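Local structure of quinone oxidoreductase (Thermus thermophilus, 1IZ0) at residues D41-M44 and A48-T51; G60-G65 and T295-V300; A105-S110 and L269-G274; T113-L118 and V254-G259; E161-P166 and E172-Y177. The protein binds NADPH and probably uses it to reduce quinones. One frame throughout, in Å; residues are numbered along the deposited sequence.

In the fold
Interactions 2, 3 and 4 are buried; interaction 1 is at the surface and interaction 5 is partly buried. Interactions 2 and 3 touch. Their strands 297-301 and 273-278 are neighbours in one sheet, and Glu62 of interaction 2 accepts a hydrogen bond from Val109 N of interaction 3. Interactions 3 and 4 share helix 108-120. Interaction 1 reaches interaction 2 through Met44 and Met61. Chemistry changes with place. Interaction 2 is a salt bridge, and interaction 3 is apolar. Interaction 4 packs two helices, with a close polar pair at its exposed end. Interaction 1 joins a helix to its own following loop. Interaction 5 belongs to the Rossmann part and holds a sulfate.

Interaction 1: residues D41-M44 and A48-T51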
# COMPACT_ATOMS: atom_id res chain seq x y z
N ASP A 41 -1.32 -6.14 -7.95
CA ASP A 41 -1.10 -6.21 -9.39
C ASP A 41 -0.68 -7.63 -9.75
O ASP A 41 -1.08 -8.17 -10.78
CB ASP A 41 -0.01 -5.22 -9.84
CG ASP A 41 -0.44 -3.77 -9.68
OD1 ASP A 41 -1.50 -3.40 -10.23
OD2 ASP A 41 0.29 -3.01 -9.01
N HIS A 42 0.13 -8.24 -8.90
CA HIS A 42 0.58 -9.60 -9.15
C HIS A 42 -0.59 -10.58 -9.09
O HIS A 42 -0.69 -11.47 -9.92
CB HIS A 42 1.65 -10.02 -8.14
CG HIS A 42 1.96 -11.48 -8.16
ND1 HIS A 42 1.39 -12.38 -7.29
CD2 HIS A 42 2.78 -12.21 -8.96
CE1 HIS A 42 1.84 -13.59 -7.54
NE2 HIS A 42 2.69 -13.52 -8.56
N LEU A 43 -1.48 -10.39 -8.12
CA LEU A 43 -2.63 -11.28 -7.97
C LEU A 43 -3.62 -11.11 -9.12
O LEU A 43 -4.28 -12.07 -9.52
CB LEU A 43 -3.35 -11.01 -6.65
CG LEU A 43 -2.56 -11.38 -5.39
CD1 LEU A 43 -3.40 -11.10 -4.15
CD2 LEU A 43 -2.18 -12.86 -5.45
N MSE A 44 -3.72 -9.90 -9.65
CA MSE A 44 -4.64 -9.64 -10.74
C MSE A 44 -4.20 -10.32 -12.03
O MSE A 44 -5.04 -10.63 -12.88
CB MSE A 44 -4.79 -8.14 -10.95
CG MSE A 44 -6.14 -7.62 -10.50
SE MSE A 44 -6.18 -5.70 -10.32
CE MSE A 44 -5.84 -5.22 -12.17
N ALA A 48 -6.41 -13.91 -9.22
CA ALA A 48 -6.58 -14.28 -7.82
C ALA A 48 -6.84 -13.09 -6.89
O ALA A 48 -6.63 -13.19 -5.69
CB ALA A 48 -5.36 -15.04 -7.33
N TYR A 49 -7.31 -11.97 -7.45
CA TYR A 49 -7.56 -10.79 -6.63
C TYR A 49 -9.06 -10.51 -6.43
O TYR A 49 -9.90 -11.03 -7.17
CB TYR A 49 -6.89 -9.57 -7.26
CG TYR A 49 -6.85 -8.35 -6.36
CD1 TYR A 49 -7.35 -7.12 -6.79
CD2 TYR A 49 -6.32 -8.43 -5.06
CE1 TYR A 49 -7.32 -6.00 -5.96
CE2 TYR A 49 -6.29 -7.31 -4.22
CZ TYR A 49 -6.79 -6.10 -4.68
OH TYR A 49 -6.78 -4.99 -3.87
N LEU A 50 -9.39 -9.70 -5.43
CA LEU A 50 -10.78 -9.36 -5.16
C LEU A 50 -11.46 -8.84 -6.42
O LEU A 50 -12.59 -9.23 -6.72
CB LEU A 50 -10.86 -8.31 -4.04
CG LEU A 50 -10.43 -8.76 -2.64
CD1 LEU A 50 -11.24 -9.97 -2.22
CD2 LEU A 50 -8.95 -9.09 -2.63
N THR A 51 -10.79 -7.96 -7.16
CA THR A 51 -11.34 -7.44 -8.41
C THR A 51 -10.82 -8.36 -9.51
O THR A 51 -9.64 -8.70 -9.55
CB THR A 51 -10.85 -6.00 -8.74
OG1 THR A 51 -9.44 -6.00 -8.95
CG2 THR A 51 -11.19 -5.03 -7.63
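Leu43 and Ala48 tie helix 39-46 to the loop that follows it. One backbone hydrogen bond crosses the contact. Ala48 N donates to Leu43 O over 2.8 Å, with an angle of 160° at the hydrogen. A carbonyl near the end of the helix is thus met by the loop itself.

The apolar contacts centre on Leu43 and Tyr49. Leu43 CB lies 3.9 Å from Tyr49 CB. Farther out, Leu43 CD1 comes to 4.1 Å from Tyr49 CD2, and the two side chains cross at about a right angle. The other branch turns to the alanine, with Leu43 CD2 at 4.3 Å from Ala48 CB. Met44 CG also packs on Tyr49 CB, at 3.9 Å. With CG anti to the backbone N (chi1 -168°), the Tyr49 side chain starts toward the helix and its ring then leads away toward Trp243. Its hydroxyl is hydrogen-bonded to Trp243 NE1, and the two rings meet nearly at right angles.

The third kind of contact involves the selenium of Met44, which is modelled as selenomethionine. SE lies 5.1 Å from the centroid of the Tyr49 ring, 59° off the ring normal. This is an oblique Met-aromatic contact. SE also touches Thr51 OG1 at 3.5 Å.

The Tyr49 side chain lies about 6 Å from that of Leu244, a residue of the NADPH site. Apart from the bond to Leu43 O and the touch on Thr51 OG1, the contact is apolar. The polar end of Tyr49 is satisfied by Trp243, so one side chain links the helix, its loop and the neighbourhood of the cofactor site.

Interaction 2: residues G60-G65 and T295-V300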
# COMPACT_ATOMS: atom_id res chain seq x y z
N GLY A 60 -1.03 -2.11 -13.91
CA GLY A 60 -0.67 -0.81 -13.36
C GLY A 60 -1.89 -0.02 -12.91
O GLY A 60 -2.76 0.31 -13.72
N MSE A 61 -1.95 0.29 -11.62
CA MSE A 61 -3.09 1.02 -11.06
C MSE A 61 -2.68 2.28 -10.31
O MSE A 61 -3.51 3.15 -10.07
CB MSE A 61 -3.85 0.13 -10.08
CG MSE A 61 -4.29 -1.21 -10.63
SE MSE A 61 -5.35 -2.17 -9.32
CE MSE A 61 -4.16 -1.97 -7.80
N GLU A 62 -1.41 2.36 -9.93
CA GLU A 62 -0.91 3.51 -9.18
C GLU A 62 0.01 4.30 -10.10
O GLU A 62 1.17 3.94 -10.31
CB GLU A 62 -0.15 3.00 -7.96
CG GLU A 62 0.09 4.04 -6.90
CD GLU A 62 0.46 3.41 -5.57
OE1 GLU A 62 0.78 2.20 -5.55
OE2 GLU A 62 0.43 4.13 -4.55
N VAL A 63 -0.52 5.40 -10.63
CA VAL A 63 0.21 6.22 -11.58
C VAL A 63 0.56 7.63 -11.13
O VAL A 63 -0.11 8.22 -10.28
CB VAL A 63 -0.61 6.30 -12.90
CG1 VAL A 63 -0.13 7.44 -13.77
CG2 VAL A 63 -0.47 4.99 -13.65
N VAL A 64 1.64 8.15 -11.70
CA VAL A 64 2.11 9.51 -11.45
C VAL A 64 2.44 10.09 -12.82
O VAL A 64 3.13 9.44 -13.63
CB VAL A 64 3.36 9.52 -10.57
CG1 VAL A 64 3.96 10.92 -10.52
CG2 VAL A 64 3.00 9.08 -9.16
N GLY A 65 1.95 11.28 -13.11
CA GLY A 65 2.22 11.87 -14.41
C GLY A 65 1.86 13.33 -14.56
O GLY A 65 1.43 13.98 -13.61
N THR A 295 13.04 -3.92 -0.28
CA THR A 295 12.43 -3.07 0.74
C THR A 295 11.80 -1.88 0.05
O THR A 295 12.25 -1.45 -1.01
CB THR A 295 13.46 -2.57 1.79
OG1 THR A 295 14.53 -1.88 1.13
CG2 THR A 295 14.04 -3.75 2.59
N GLY A 296 10.73 -1.35 0.64
CA GLY A 296 10.08 -0.21 0.03
C GLY A 296 9.23 -0.58 -1.16
O GLY A 296 8.97 -1.75 -1.42
N LYS A 297 8.81 0.45 -1.90
CA LYS A 297 7.95 0.31 -3.07
C LYS A 297 8.67 -0.02 -4.36
O LYS A 297 9.71 0.57 -4.66
CB LYS A 297 7.19 1.62 -3.28
CG LYS A 297 6.09 1.55 -4.32
CD LYS A 297 4.81 1.03 -3.68
CE LYS A 297 3.61 1.26 -4.58
NZ LYS A 297 2.35 0.91 -3.87
N VAL A 298 8.11 -0.95 -5.14
CA VAL A 298 8.68 -1.30 -6.44
C VAL A 298 8.09 -0.29 -7.40
O VAL A 298 6.87 -0.17 -7.51
CB VAL A 298 8.27 -2.71 -6.91
CG1 VAL A 298 8.80 -2.95 -8.33
CG2 VAL A 298 8.83 -3.77 -5.97
N VAL A 299 8.94 0.44 -8.11
CA VAL A 299 8.48 1.46 -9.03
C VAL A 299 9.03 1.30 -10.44
O VAL A 299 10.21 0.99 -10.62
CB VAL A 299 8.87 2.86 -8.51
CG1 VAL A 299 8.51 3.93 -9.55
CG2 VAL A 299 8.18 3.14 -7.18
N VAL A 300 8.18 1.53 -11.43
CA VAL A 300 8.60 1.47 -12.83
C VAL A 300 8.67 2.93 -13.28
O VAL A 300 7.70 3.69 -13.15
CB VAL A 300 7.59 0.70 -13.70
CG1 VAL A 300 8.05 0.73 -15.16
CG2 VAL A 300 7.50 -0.76 -13.22
O HOH W 1 1.74 3.27 -2.39
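Lys297 and Glu62 form a buried salt bridge between two strands that both pair with strand 27-37. Lys297 NZ donates to Glu62 OE1 at 2.6 Å. It comes from the syn side of the carboxylate, 21° out of its plane. The two side chains approach from opposite directions. Glu62 is extended beyond CG, while Lys297 bends at chi2 (85°) to bring its ammonium group to the acid.

A water adds a second link. It donates to Glu62 OE2 at 2.7 Å and accepts from Lys297 NZ at 2.9 Å.

Asn38 meets both members of the pair: its OD1 accepts a hydrogen bond from Lys297 NZ, and its ND2 makes a weak one to Glu62 OE1. Three acceptors thus surround the lysine nitrogen: Glu62 OE1, the water and Asn38 OD1. Besides the water, Glu62 OE2 accepts from Val109 N of helix 108-120.

The chemistry implies that two opposite charges are buried together with their polar needs met by each other, by Asn38, by a water and by a helix amide.

Interaction 3: residues A105-S110 and L269-G274; sequences AAFPVS and LRPVVG
Pro271 packs against Ala106 and Phe107, in the segment that leads into helix 108-120. Pro271 lies in the loop that leads into strand 273-278.

The tight part lies around the proline ring. Pro271 CG comes to 3.7 Å from Phe107 CB. The same CG stands at the edge of the Phe107 ring, near its plane. A chi1 of 166° swings the ring opposite the backbone N, which leaves its edge toward Pro271 CG. Pro271 CB meets the neighbouring residue, at 3.9 Å from Ala106 CB and 3.8 Å from Ala106 O. One small ring therefore touches two residues in a row through adjacent carbons. Leu265 touches both Phe107 and Pro271, and the Phe107 ring also meets that of Phe111.

The contact becomes looser on both sides of the proline. Ala106 CB approaches Val272 O at 4.2 Å, but the Val272 side chain turns away and touches Thr140 of helix 137-148. Arg270 also turns away. It is exposed and makes a salt bridge with Glu103, while its backbone N is hydrogen-bonded to Gln144 OE1.

No hydrogen bond joins the two segments. Their contact rests on the fit of buried apolar carbons, and the charged group next to the proline finds its partner outside it.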
# COMPACT_ATOMS: atom_id res chain seq x y z
N ALA A 105 4.88 7.98 -6.62
CA ALA A 105 4.29 6.70 -7.04
C ALA A 105 4.17 5.69 -5.91
O ALA A 105 3.38 4.75 -5.99
CB ALA A 105 5.13 6.10 -8.17
N ALA A 106 4.94 5.89 -4.85
CA ALA A 106 4.93 4.98 -3.71
C ALA A 106 4.00 5.46 -2.59
O ALA A 106 3.97 4.88 -1.51
CB ALA A 106 6.34 4.84 -3.16
N PHE A 107 3.23 6.51 -2.87
CA PHE A 107 2.34 7.07 -1.86
C PHE A 107 0.87 6.65 -1.77
O PHE A 107 0.42 6.16 -0.74
CB PHE A 107 2.43 8.60 -1.92
CG PHE A 107 1.33 9.31 -1.16
CD1 PHE A 107 0.21 9.80 -1.82
CD2 PHE A 107 1.41 9.46 0.22
CE1 PHE A 107 -0.82 10.44 -1.12
CE2 PHE A 107 0.39 10.10 0.93
CZ PHE A 107 -0.73 10.59 0.26
N PRO A 108 0.09 6.85 -2.85
CA PRO A 108 -1.35 6.51 -2.87
C PRO A 108 -1.84 5.27 -2.14
O PRO A 108 -2.49 5.35 -1.09
CB PRO A 108 -1.67 6.48 -4.36
CG PRO A 108 -0.73 7.48 -4.93
CD PRO A 108 0.56 7.16 -4.22
N VAL A 109 -1.55 4.10 -2.70
CA VAL A 109 -2.01 2.86 -2.09
C VAL A 109 -1.55 2.62 -0.65
O VAL A 109 -2.37 2.39 0.23
CB VAL A 109 -1.61 1.65 -2.94
CG1 VAL A 109 -2.04 0.36 -2.25
CG2 VAL A 109 -2.25 1.77 -4.32
N SER A 110 -0.24 2.68 -0.42
CA SER A 110 0.31 2.41 0.91
C SER A 110 -0.21 3.33 2.01
O SER A 110 -0.71 2.86 3.04
CB SER A 110 1.84 2.50 0.88
OG SER A 110 2.38 1.66 -0.14
N LEU A 269 5.85 12.68 6.27
CA LEU A 269 5.53 11.45 5.56
C LEU A 269 6.37 11.37 4.29
O LEU A 269 6.16 12.13 3.34
CB LEU A 269 4.04 11.39 5.22
CG LEU A 269 3.10 11.40 6.43
CD1 LEU A 269 1.65 11.23 5.97
CD2 LEU A 269 3.49 10.28 7.39
N ARG A 270 7.32 10.44 4.28
CA ARG A 270 8.19 10.27 3.12
C ARG A 270 8.14 8.83 2.61
O ARG A 270 8.80 7.94 3.16
CB ARG A 270 9.64 10.63 3.49
CG ARG A 270 9.86 12.05 4.03
CD ARG A 270 9.47 13.11 2.99
NE ARG A 270 10.22 12.99 1.75
CZ ARG A 270 11.46 13.46 1.56
NH1 ARG A 270 12.09 14.10 2.54
NH2 ARG A 270 12.06 13.29 0.39
N PRO A 271 7.35 8.58 1.55
CA PRO A 271 7.22 7.25 0.96
C PRO A 271 8.60 6.66 0.67
O PRO A 271 9.47 7.36 0.13
CB PRO A 271 6.43 7.51 -0.32
CG PRO A 271 5.61 8.73 0.04
CD PRO A 271 6.60 9.58 0.78
N VAL A 272 8.80 5.39 1.01
CA VAL A 272 10.08 4.74 0.77
C VAL A 272 10.12 4.06 -0.60
O VAL A 272 9.42 3.08 -0.84
CB VAL A 272 10.37 3.67 1.85
CG1 VAL A 272 11.76 3.09 1.64
CG2 VAL A 272 10.25 4.28 3.23
N VAL A 273 10.95 4.59 -1.49
CA VAL A 273 11.09 4.02 -2.82
C VAL A 273 12.10 2.87 -2.75
O VAL A 273 13.17 3.00 -2.16
CB VAL A 273 11.62 5.05 -3.84
CG1 VAL A 273 11.70 4.42 -5.23
CG2 VAL A 273 10.72 6.29 -3.86
N GLY A 274 11.75 1.74 -3.35
CA GLY A 274 12.66 0.61 -3.34
C GLY A 274 13.29 0.43 -4.70
O GLY A 274 13.81 1.38 -5.28

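Interaction 4: residues T113-L118 and V254-G259; sequences TAYLAL and VEEALG
Two helices, 108-120 and 251-261, cross at Tyr115 and Ala257. The axes of segments 113-118 and 254-259 come within 10.3 Å, and their N-to-C directions differ by 114°.

The Tyr115 ring reaches across between them and packs on Ala257. Its first torsion (chi1 177°) turns the ring away from its own backbone N and out to the other helix. Tyr115 CD1 touches Ala257 CB at 3.5 Å. Next to it, Tyr115 CE1 lies 3.4 Å from Ala257 CA, so the ring rests against backbone as well as methyl. Leu116 adds a lighter contact, with CD2 at 4.2 Å from Ala257 CB.

At the outer end, Tyr115 OH lies 2.6 Å from Glu256 OE2. That oxygen stands at the ring edge and in its plane, and the carboxylate is turned 78° from the ring. A leucine in place of Tyr115 would probably leave Glu256 without this close hydroxyl neighbour and open a gap beside Ala257.

The Tyr115 ring also meets that of Phe260, and Leu116 touches Phe242 and Leu244 of the NADPH site. The arrangement is a steep helix-helix crossing, in which a small alanine makes room for a large aromatic ring.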
# COMPACT_ATOMS: atom_id res chain seq x y z
N THR A 113 -4.03 3.15 2.53
CA THR A 113 -4.33 1.89 3.18
C THR A 113 -4.02 1.93 4.67
O THR A 113 -4.82 1.50 5.50
CB THR A 113 -3.52 0.73 2.56
OG1 THR A 113 -3.98 0.49 1.23
CG2 THR A 113 -3.67 -0.53 3.40
N ALA A 114 -2.84 2.46 5.01
CA ALA A 114 -2.43 2.54 6.41
C ALA A 114 -3.34 3.46 7.22
O ALA A 114 -3.80 3.10 8.30
CB ALA A 114 -0.98 3.03 6.51
N TYR A 115 -3.58 4.65 6.70
CA TYR A 115 -4.42 5.61 7.40
C TYR A 115 -5.86 5.13 7.54
O TYR A 115 -6.42 5.15 8.64
CB TYR A 115 -4.40 6.97 6.69
CG TYR A 115 -5.31 8.00 7.33
CD1 TYR A 115 -6.64 8.13 6.94
CD2 TYR A 115 -4.85 8.81 8.37
CE1 TYR A 115 -7.49 9.03 7.57
CE2 TYR A 115 -5.69 9.72 9.01
CZ TYR A 115 -7.01 9.82 8.60
OH TYR A 115 -7.85 10.70 9.24
N LEU A 116 -6.47 4.70 6.44
CA LEU A 116 -7.85 4.24 6.50
C LEU A 116 -8.00 2.98 7.36
O LEU A 116 -9.05 2.75 7.96
CB LEU A 116 -8.40 3.99 5.09
CG LEU A 116 -8.64 5.29 4.30
CD1 LEU A 116 -8.92 4.98 2.84
CD2 LEU A 116 -9.80 6.05 4.93
N ALA A 117 -6.95 2.18 7.42
CA ALA A 117 -6.99 0.97 8.22
C ALA A 117 -6.97 1.37 9.70
O ALA A 117 -7.78 0.88 10.50
CB ALA A 117 -5.79 0.07 7.90
N LEU A 118 -6.06 2.26 10.07
CA LEU A 118 -5.96 2.71 11.45
C LEU A 118 -7.18 3.54 11.82
O LEU A 118 -7.75 3.39 12.91
CB LEU A 118 -4.67 3.51 11.65
CG LEU A 118 -3.37 2.68 11.58
CD1 LEU A 118 -2.19 3.58 11.27
CD2 LEU A 118 -3.17 1.94 12.90
N VAL A 254 -12.28 9.68 1.89
CA VAL A 254 -11.12 10.15 1.14
C VAL A 254 -10.71 11.56 1.53
O VAL A 254 -9.57 11.78 1.93
CB VAL A 254 -11.40 10.11 -0.37
CG1 VAL A 254 -10.25 10.76 -1.14
CG2 VAL A 254 -11.60 8.68 -0.82
N GLU A 255 -11.63 12.50 1.41
CA GLU A 255 -11.34 13.89 1.76
C GLU A 255 -10.69 13.99 3.14
O GLU A 255 -9.69 14.69 3.32
CB GLU A 255 -12.62 14.72 1.73
N GLU A 256 -11.25 13.26 4.10
CA GLU A 256 -10.73 13.26 5.47
C GLU A 256 -9.29 12.73 5.49
O GLU A 256 -8.40 13.34 6.08
CB GLU A 256 -11.62 12.37 6.34
CG GLU A 256 -11.74 12.78 7.80
CD GLU A 256 -10.40 12.95 8.49
OE1 GLU A 256 -9.69 13.94 8.19
OE2 GLU A 256 -10.06 12.10 9.34
N ALA A 257 -9.07 11.59 4.85
CA ALA A 257 -7.75 10.99 4.80
C ALA A 257 -6.75 11.92 4.13
O ALA A 257 -5.65 12.13 4.63
CB ALA A 257 -7.80 9.66 4.06
N LEU A 258 -7.13 12.49 2.99
CA LEU A 258 -6.22 13.38 2.28
C LEU A 258 -5.98 14.65 3.07
O LEU A 258 -4.90 15.24 3.01
CB LEU A 258 -6.75 13.71 0.89
CG LEU A 258 -6.85 12.48 -0.03
CD1 LEU A 258 -7.18 12.93 -1.45
CD2 LEU A 258 -5.52 11.71 -0.01
N GLY A 259 -6.98 15.07 3.84
CA GLY A 259 -6.83 16.27 4.64
C GLY A 259 -5.78 16.06 5.71
O GLY A 259 -5.21 17.01 6.25

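Interaction 5: residues E161-P166 and E172-Y177; sequences EKLALP and EEAATY. With SO4 (sulfate ion), chain B.
The backbones come closest at Leu163 and Ala174, whose CA atoms are 5.6 Å apart, where segment 161-166 passes strand 173-176. Leu163 carries the packing. Leu163 CB lies 3.9 Å from Ala174 CB, and Leu163 O is 3.7 Å from that same methyl. Leu163 CG is anti to the carbonyl carbon (chi1 -55°), and its two branches reach along the strand. Leu163 CD2 approaches Ala175 O at 3.6 Å, and Leu163 CD1 meets Thr176 CG2 at 4.1 Å.

These elements belong to a beta-alpha-beta unit of the Rossmann fold, formed by strand 152-157, helix 164-168 and strand 173-176. Strand 173-176 is an outermost strand of the parallel sheet.

A sulfate, probably from the crystallisation liquor, lies between Lys162 and Tyr177. The extended Lys162 chain brings NZ to 2.7 Å from sulfate O4, to which it donates a hydrogen bond. Tyr177 OH donates to sulfate O3 at 2.9 Å, and O3 lies in the ring plane at its edge. Ser158 OG also binds the ion. Lys162, Tyr177 and Ser158 bind NADPH in a structure of this protein, so the sulfate is consistent with a stand-in for a cofactor phosphate. Tyr177 OH is also hydrogen-bonded to Ala133 N, and Arg197 makes a cation-pi contact with its ring. A phenylalanine in place of Tyr177 would probably leave sulfate O3 and Ala133 N without this hydroxyl partner.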
# COMPACT_ATOMS: atom_id res chain seq x y z
N GLU A 161 18.20 -7.91 9.27
CA GLU A 161 18.65 -6.83 8.39
C GLU A 161 17.52 -5.93 7.88
O GLU A 161 17.77 -4.91 7.26
CB GLU A 161 19.41 -7.40 7.19
CG GLU A 161 18.52 -8.04 6.14
CD GLU A 161 19.29 -8.53 4.93
OE1 GLU A 161 20.11 -9.46 5.08
OE2 GLU A 161 19.09 -7.97 3.83
N LYS A 162 16.27 -6.32 8.13
CA LYS A 162 15.13 -5.52 7.69
C LYS A 162 14.57 -4.62 8.79
O LYS A 162 13.67 -3.82 8.55
CB LYS A 162 14.00 -6.42 7.19
CG LYS A 162 14.31 -7.18 5.92
CD LYS A 162 13.10 -7.98 5.47
CE LYS A 162 13.34 -8.65 4.13
NZ LYS A 162 12.20 -9.54 3.77
N LEU A 163 15.13 -4.75 9.99
CA LEU A 163 14.64 -4.00 11.14
C LEU A 163 15.14 -2.56 11.31
O LEU A 163 14.48 -1.75 11.94
CB LEU A 163 14.93 -4.80 12.40
CG LEU A 163 14.37 -6.22 12.38
CD1 LEU A 163 14.75 -6.93 13.67
CD2 LEU A 163 12.85 -6.17 12.21
N ALA A 164 16.31 -2.25 10.76
CA ALA A 164 16.87 -0.91 10.88
C ALA A 164 15.97 0.20 10.31
O ALA A 164 15.82 1.26 10.91
CB ALA A 164 18.24 -0.86 10.22
N LEU A 165 15.37 -0.05 9.15
CA LEU A 165 14.51 0.96 8.52
C LEU A 165 13.27 1.33 9.35
O LEU A 165 13.01 2.52 9.60
CB LEU A 165 14.05 0.46 7.14
CG LEU A 165 14.23 1.38 5.93
CD1 LEU A 165 13.28 0.92 4.81
CD2 LEU A 165 13.94 2.83 6.31
N PRO A 166 12.48 0.33 9.77
CA PRO A 166 11.29 0.62 10.58
C PRO A 166 11.65 1.36 11.87
O PRO A 166 10.95 2.27 12.30
CB PRO A 166 10.73 -0.77 10.87
CG PRO A 166 11.18 -1.57 9.69
CD PRO A 166 12.59 -1.11 9.48
N GLU A 172 9.00 2.13 18.08
CA GLU A 172 9.52 2.09 19.45
C GLU A 172 10.46 0.89 19.58
O GLU A 172 11.48 0.96 20.28
CB GLU A 172 8.34 1.98 20.44
CG GLU A 172 8.71 1.90 21.91
CD GLU A 172 7.50 2.07 22.84
OE1 GLU A 172 7.44 1.39 23.89
OE2 GLU A 172 6.61 2.89 22.54
N GLU A 173 10.12 -0.20 18.92
CA GLU A 173 10.95 -1.40 18.91
C GLU A 173 10.70 -2.08 17.59
O GLU A 173 9.63 -1.92 17.00
CB GLU A 173 10.59 -2.35 20.05
CG GLU A 173 10.99 -1.86 21.44
CD GLU A 173 10.91 -2.96 22.49
OE1 GLU A 173 9.86 -3.64 22.57
OE2 GLU A 173 11.89 -3.14 23.24
N ALA A 174 11.69 -2.83 17.11
CA ALA A 174 11.58 -3.57 15.86
C ALA A 174 11.98 -5.00 16.19
O ALA A 174 12.94 -5.21 16.93
CB ALA A 174 12.52 -2.98 14.80
N ALA A 175 11.25 -5.99 15.67
CA ALA A 175 11.57 -7.37 16.00
C ALA A 175 11.28 -8.37 14.89
O ALA A 175 10.47 -8.11 14.01
CB ALA A 175 10.82 -7.77 17.26
N THR A 176 11.96 -9.51 14.93
CA THR A 176 11.72 -10.54 13.93
C THR A 176 10.42 -11.22 14.35
O THR A 176 10.03 -11.15 15.52
CB THR A 176 12.85 -11.59 13.91
OG1 THR A 176 12.96 -12.17 15.22
CG2 THR A 176 14.17 -10.95 13.52
N TYR A 177 9.75 -11.87 13.41
CA TYR A 177 8.48 -12.51 13.73
C TYR A 177 8.57 -13.46 14.91
O TYR A 177 7.66 -13.52 15.74
CB TYR A 177 7.94 -13.24 12.49
CG TYR A 177 7.59 -12.29 11.36
CD1 TYR A 177 6.77 -11.19 11.58
CD2 TYR A 177 8.09 -12.49 10.07
CE1 TYR A 177 6.45 -10.30 10.56
CE2 TYR A 177 7.78 -11.61 9.03
CZ TYR A 177 6.96 -10.52 9.28
OH TYR A 177 6.65 -9.63 8.27
S SO4 B . 8.89 -9.75 5.41
O1 SO4 B . 8.58 -8.54 4.37
O2 SO4 B . 9.57 -9.13 6.53
O3 SO4 B . 7.77 -10.35 5.75
O4 SO4 B . 9.83 -10.56 4.68